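Local coordinates for protein Kiaa0380 (Homo sapiens, PDB 1HTJ) that probably links heterotrimeric G protein signalling to Rho GTPases, through the RGS-like domain of a Rho guanine nucleotide exchange factor, at residues L44-R49 against E171-A176; R40-G45 against N154-L159. The protein carries 3 engineered substitutions. All blocks are in the same frame, centred on the assembly; numbering follows the deposited sequence.

Contact 1 (L44-R49 against E171-A176); sequences LGVFLR and EKQLAA
The guanidinium of Arg49 has the methyl of Ala176 over the centre of one face and the side-chain amide of Gln173 at its edge. The contact pairs two helices of the all-helical RGS-like domain, 41-54 and 163-182, which run nearly parallel here: the axes of segments 44-49 and 171-176 are 19° apart and 8.7 Å at closest approach. On the face, Ala176 CB sits 3.4 Å from Arg49 CZ, a tight apolar lid on the cationic plane. At the edge, Arg49 NH1 donates a hydrogen bond of 2.8 Å to Gln173 OE1, close to the guanidinium plane; the donor is tilted 33° from the carbonyl plane of the amide. The two side chains cross at about a right angle, yet their flat groups lie only 22° apart. A bend at chi2 turns CD of Gln173 aside, and its OE1 also lies 3.2 Å from Arg49 CD, while NE2 is hydrogen-bonded to the carbonyl of Val169. Closer to the backbones, Gly45 meets Gln173 with their CA atoms 5.2 Å apart, an approach made possible because glycine carries no CB. Leu48 and Leu174 both pack on Leu196 of helix 186-202. Val46 lies alongside Gln173, pointing the same way, and its CG2 comes 3.9 Å from OE1.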
# COMPACT_ATOMS: atom_id res chain seq x y z
N LEU A 44 7.02 1.11 -6.40
CA LEU A 44 6.16 0.86 -5.26
C LEU A 44 6.33 -0.59 -4.85
O LEU A 44 6.41 -0.90 -3.67
CB LEU A 44 4.69 1.12 -5.64
CG LEU A 44 3.69 0.99 -4.49
CD1 LEU A 44 3.94 2.08 -3.47
CD2 LEU A 44 2.26 1.09 -5.03
N GLY A 45 6.40 -1.47 -5.83
CA GLY A 45 6.58 -2.88 -5.58
C GLY A 45 7.88 -3.13 -4.84
O GLY A 45 7.90 -3.84 -3.84
N VAL A 46 8.97 -2.55 -5.32
CA VAL A 46 10.26 -2.71 -4.67
C VAL A 46 10.12 -2.24 -3.21
O VAL A 46 10.49 -2.96 -2.28
CB VAL A 46 11.36 -1.86 -5.38
CG1 VAL A 46 12.62 -1.82 -4.54
CG2 VAL A 46 11.65 -2.44 -6.75
N PHE A 47 9.59 -1.04 -3.02
CA PHE A 47 9.40 -0.49 -1.69
C PHE A 47 8.54 -1.41 -0.82
O PHE A 47 8.82 -1.59 0.37
CB PHE A 47 8.75 0.90 -1.81
CG PHE A 47 8.55 1.61 -0.48
CD1 PHE A 47 9.56 1.61 0.49
CD2 PHE A 47 7.36 2.29 -0.21
CE1 PHE A 47 9.38 2.27 1.71
CE2 PHE A 47 7.17 2.95 0.99
CZ PHE A 47 8.19 2.94 1.97
N LEU A 48 7.52 -2.01 -1.42
CA LEU A 48 6.62 -2.90 -0.69
C LEU A 48 7.33 -4.17 -0.24
O LEU A 48 7.07 -4.70 0.83
CB LEU A 48 5.40 -3.23 -1.57
CG LEU A 48 4.31 -2.14 -1.62
CD1 LEU A 48 3.30 -2.45 -2.71
CD2 LEU A 48 3.61 -2.09 -0.28
N ARG A 49 8.25 -4.66 -1.06
CA ARG A 49 8.99 -5.87 -0.71
C ARG A 49 9.78 -5.60 0.58
O ARG A 49 9.86 -6.45 1.45
CB ARG A 49 9.93 -6.27 -1.86
CG ARG A 49 9.16 -6.84 -3.03
CD ARG A 49 10.04 -7.13 -4.23
NE ARG A 49 11.01 -8.18 -3.97
CZ ARG A 49 11.74 -8.77 -4.92
NH1 ARG A 49 11.60 -8.40 -6.18
NH2 ARG A 49 12.60 -9.73 -4.63
N GLU A 171 4.92 -6.37 -12.21
CA GLU A 171 4.35 -7.69 -12.07
C GLU A 171 5.32 -8.62 -11.35
O GLU A 171 4.92 -9.39 -10.48
CB GLU A 171 4.03 -8.24 -13.46
CG GLU A 171 2.82 -9.14 -13.53
CD GLU A 171 2.73 -9.87 -14.85
OE1 GLU A 171 2.82 -9.19 -15.91
OE2 GLU A 171 2.57 -11.11 -14.83
N LYS A 172 6.59 -8.55 -11.72
CA LYS A 172 7.63 -9.38 -11.12
C LYS A 172 7.72 -9.12 -9.61
O LYS A 172 8.01 -10.02 -8.82
CB LYS A 172 8.98 -9.10 -11.78
CG LYS A 172 10.11 -9.96 -11.26
CD LYS A 172 11.42 -9.73 -12.03
CE LYS A 172 12.55 -10.60 -11.46
NZ LYS A 172 13.91 -10.34 -12.07
N GLN A 173 7.48 -7.87 -9.23
CA GLN A 173 7.50 -7.48 -7.83
C GLN A 173 6.29 -8.07 -7.12
O GLN A 173 6.39 -8.57 -6.00
CB GLN A 173 7.47 -5.95 -7.69
CG GLN A 173 8.53 -5.21 -8.48
CD GLN A 173 9.91 -5.86 -8.36
OE1 GLN A 173 10.39 -6.11 -7.25
NE2 GLN A 173 10.54 -6.13 -9.50
N LEU A 174 5.14 -7.99 -7.78
CA LEU A 174 3.92 -8.50 -7.17
C LEU A 174 4.07 -9.99 -6.91
O LEU A 174 3.64 -10.50 -5.88
CB LEU A 174 2.73 -8.20 -8.08
CG LEU A 174 1.35 -8.70 -7.62
CD1 LEU A 174 1.12 -8.32 -6.16
CD2 LEU A 174 0.26 -8.09 -8.53
N ALA A 175 4.69 -10.69 -7.85
CA ALA A 175 4.92 -12.13 -7.70
C ALA A 175 5.83 -12.37 -6.50
O ALA A 175 5.62 -13.31 -5.73
CB ALA A 175 5.56 -12.70 -8.96
N ALA A 176 6.85 -11.53 -6.35
CA ALA A 176 7.79 -11.68 -5.25
C ALA A 176 7.11 -11.36 -3.90
O ALA A 176 7.42 -12.00 -2.89
CB ALA A 176 8.99 -10.77 -5.48

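Contact 2 (R40-G45 against N154-L159); sequences RPAHLG and NDLLDL
Leu156 lays a methyl over the imidazole of His43 in a CH-pi contact that joins the start of helix 41-54 to the loop between helices 118-144 and 163-182 of the RGS-like fold. Leu156 CD2 stands 4.1 Å from the ring centroid, 12° off the normal, while Leu156 CD1 lies by His43 CD2 and NE2. The His43 CG is anti to the carbonyl carbon (chi1 -67°), and the end of the side chain comes nearer the loop than its first bond would suggest. Phe31 also meets this ring, and His43 NE2 and Ser27 OG share a weak hydrogen bond, so helix 27-32 shares in enclosing the buried histidine. On the solvent side Asn154, Leu157 and Asp158 are exposed and do not touch 40-45. At the border Arg40, the N-cap residue, is partly exposed and forms a salt bridge with Glu166. No hydrogen bond spans the two segments. Ala42 CB touches Leu156 CD2 at 3.9 Å but Leu159 CD1 more loosely, at 4.3 Å. The closest approach belongs to Leu159, whose CD1 comes obliquely to within 3.4 Å of His43 CE1.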
# COMPACT_ATOMS: atom_id res chain seq x y z
N ARG A 40 4.15 5.01 -9.66
CA ARG A 40 5.15 4.12 -10.26
C ARG A 40 5.06 2.74 -9.62
O ARG A 40 5.67 2.49 -8.58
CB ARG A 40 6.54 4.71 -10.08
CG ARG A 40 6.58 6.22 -10.22
CD ARG A 40 5.76 6.69 -11.43
NE ARG A 40 6.13 5.94 -12.62
CZ ARG A 40 7.34 5.98 -13.15
NH1 ARG A 40 8.28 6.73 -12.59
NH2 ARG A 40 7.63 5.24 -14.21
N PRO A 41 4.30 1.83 -10.25
CA PRO A 41 4.07 0.45 -9.80
C PRO A 41 5.30 -0.39 -9.49
O PRO A 41 5.34 -1.09 -8.48
CB PRO A 41 3.25 -0.15 -10.95
CG PRO A 41 2.54 1.05 -11.52
CD PRO A 41 3.65 2.07 -11.54
N ALA A 42 6.30 -0.34 -10.36
CA ALA A 42 7.52 -1.12 -10.16
C ALA A 42 8.26 -0.68 -8.90
O ALA A 42 8.67 -1.51 -8.08
CB ALA A 42 8.44 -0.97 -11.38
N HIS A 43 8.42 0.63 -8.75
CA HIS A 43 9.09 1.23 -7.62
C HIS A 43 8.33 0.94 -6.33
O HIS A 43 8.92 0.57 -5.31
CB HIS A 43 9.21 2.74 -7.83
CG HIS A 43 10.12 3.10 -8.96
ND1 HIS A 43 9.82 2.82 -10.28
CD2 HIS A 43 11.36 3.65 -8.97
CE1 HIS A 43 10.84 3.17 -11.04
NE2 HIS A 43 11.79 3.68 -10.27
N LEU A 44 7.02 1.11 -6.40
CA LEU A 44 6.16 0.86 -5.26
C LEU A 44 6.33 -0.59 -4.85
O LEU A 44 6.41 -0.90 -3.67
CB LEU A 44 4.69 1.12 -5.64
CG LEU A 44 3.69 0.99 -4.49
CD1 LEU A 44 3.94 2.08 -3.47
CD2 LEU A 44 2.26 1.09 -5.03
N GLY A 45 6.40 -1.47 -5.83
CA GLY A 45 6.58 -2.88 -5.58
C GLY A 45 7.88 -3.13 -4.84
O GLY A 45 7.90 -3.84 -3.84
N ASN A 154 17.04 -4.63 -9.14
CA ASN A 154 17.69 -4.98 -10.39
C ASN A 154 16.71 -4.80 -11.53
O ASN A 154 17.03 -4.23 -12.56
CB ASN A 154 18.18 -6.43 -10.36
CG ASN A 154 19.57 -6.54 -9.80
OD1 ASN A 154 20.12 -5.56 -9.27
ND2 ASN A 154 20.16 -7.72 -9.90
N ASP A 155 15.48 -5.29 -11.32
CA ASP A 155 14.45 -5.20 -12.34
C ASP A 155 14.16 -3.77 -12.74
O ASP A 155 13.65 -3.54 -13.82
CB ASP A 155 13.17 -5.86 -11.84
CG ASP A 155 13.42 -7.25 -11.27
OD1 ASP A 155 14.26 -7.96 -11.85
OD2 ASP A 155 12.77 -7.62 -10.26
N LEU A 156 14.49 -2.82 -11.87
CA LEU A 156 14.25 -1.41 -12.18
C LEU A 156 15.14 -0.96 -13.32
O LEU A 156 14.82 -0.01 -14.03
CB LEU A 156 14.52 -0.53 -10.95
CG LEU A 156 13.55 -0.61 -9.77
CD1 LEU A 156 13.82 0.55 -8.84
CD2 LEU A 156 12.11 -0.54 -10.26
N LEU A 157 16.27 -1.65 -13.50
CA LEU A 157 17.20 -1.32 -14.56
C LEU A 157 16.53 -1.58 -15.90
O LEU A 157 16.79 -0.90 -16.88
CB LEU A 157 18.46 -2.18 -14.45
CG LEU A 157 19.25 -2.07 -13.14
CD1 LEU A 157 20.38 -3.08 -13.14
CD2 LEU A 157 19.80 -0.65 -12.97
N ASP A 158 15.65 -2.58 -15.92
CA ASP A 158 14.92 -2.96 -17.12
C ASP A 158 13.92 -1.93 -17.63
O ASP A 158 13.52 -1.97 -18.80
CB ASP A 158 14.21 -4.29 -16.89
CG ASP A 158 15.10 -5.47 -17.20
OD1 ASP A 158 16.28 -5.44 -16.80
OD2 ASP A 158 14.61 -6.42 -17.85
N LEU A 159 13.50 -1.00 -16.78
CA LEU A 159 12.54 0.00 -17.21
C LEU A 159 13.10 0.87 -18.33
O LEU A 159 14.22 1.37 -18.25
CB LEU A 159 12.14 0.89 -16.03
CG LEU A 159 11.39 0.23 -14.89
CD1 LEU A 159 11.09 1.27 -13.84
CD2 LEU A 159 10.10 -0.40 -15.39

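How the contacts relate
The centres of the two contacts lie 8 Å apart on the same side of the chain's centre, and both draw on helix 41-54, sharing Leu44 and Gly45. Along the chain, 40-45 and 44-49 come first; more than a hundred residues later the loop 154-159 is followed by 171-176 on helix 163-182. Asp155 joins the two directly: its OD2 is probably hydrogen-bonded to Gln173 NE2, whereas the salt bridge of its OD1 with Lys172 NZ is modelled too close to be relied on. Gln173 CG also packs on Ala42 O, and Val46 CG2 on Leu156 CG. Together the contacts hold sequence-distant parts of the RGS-like domain against one early helix.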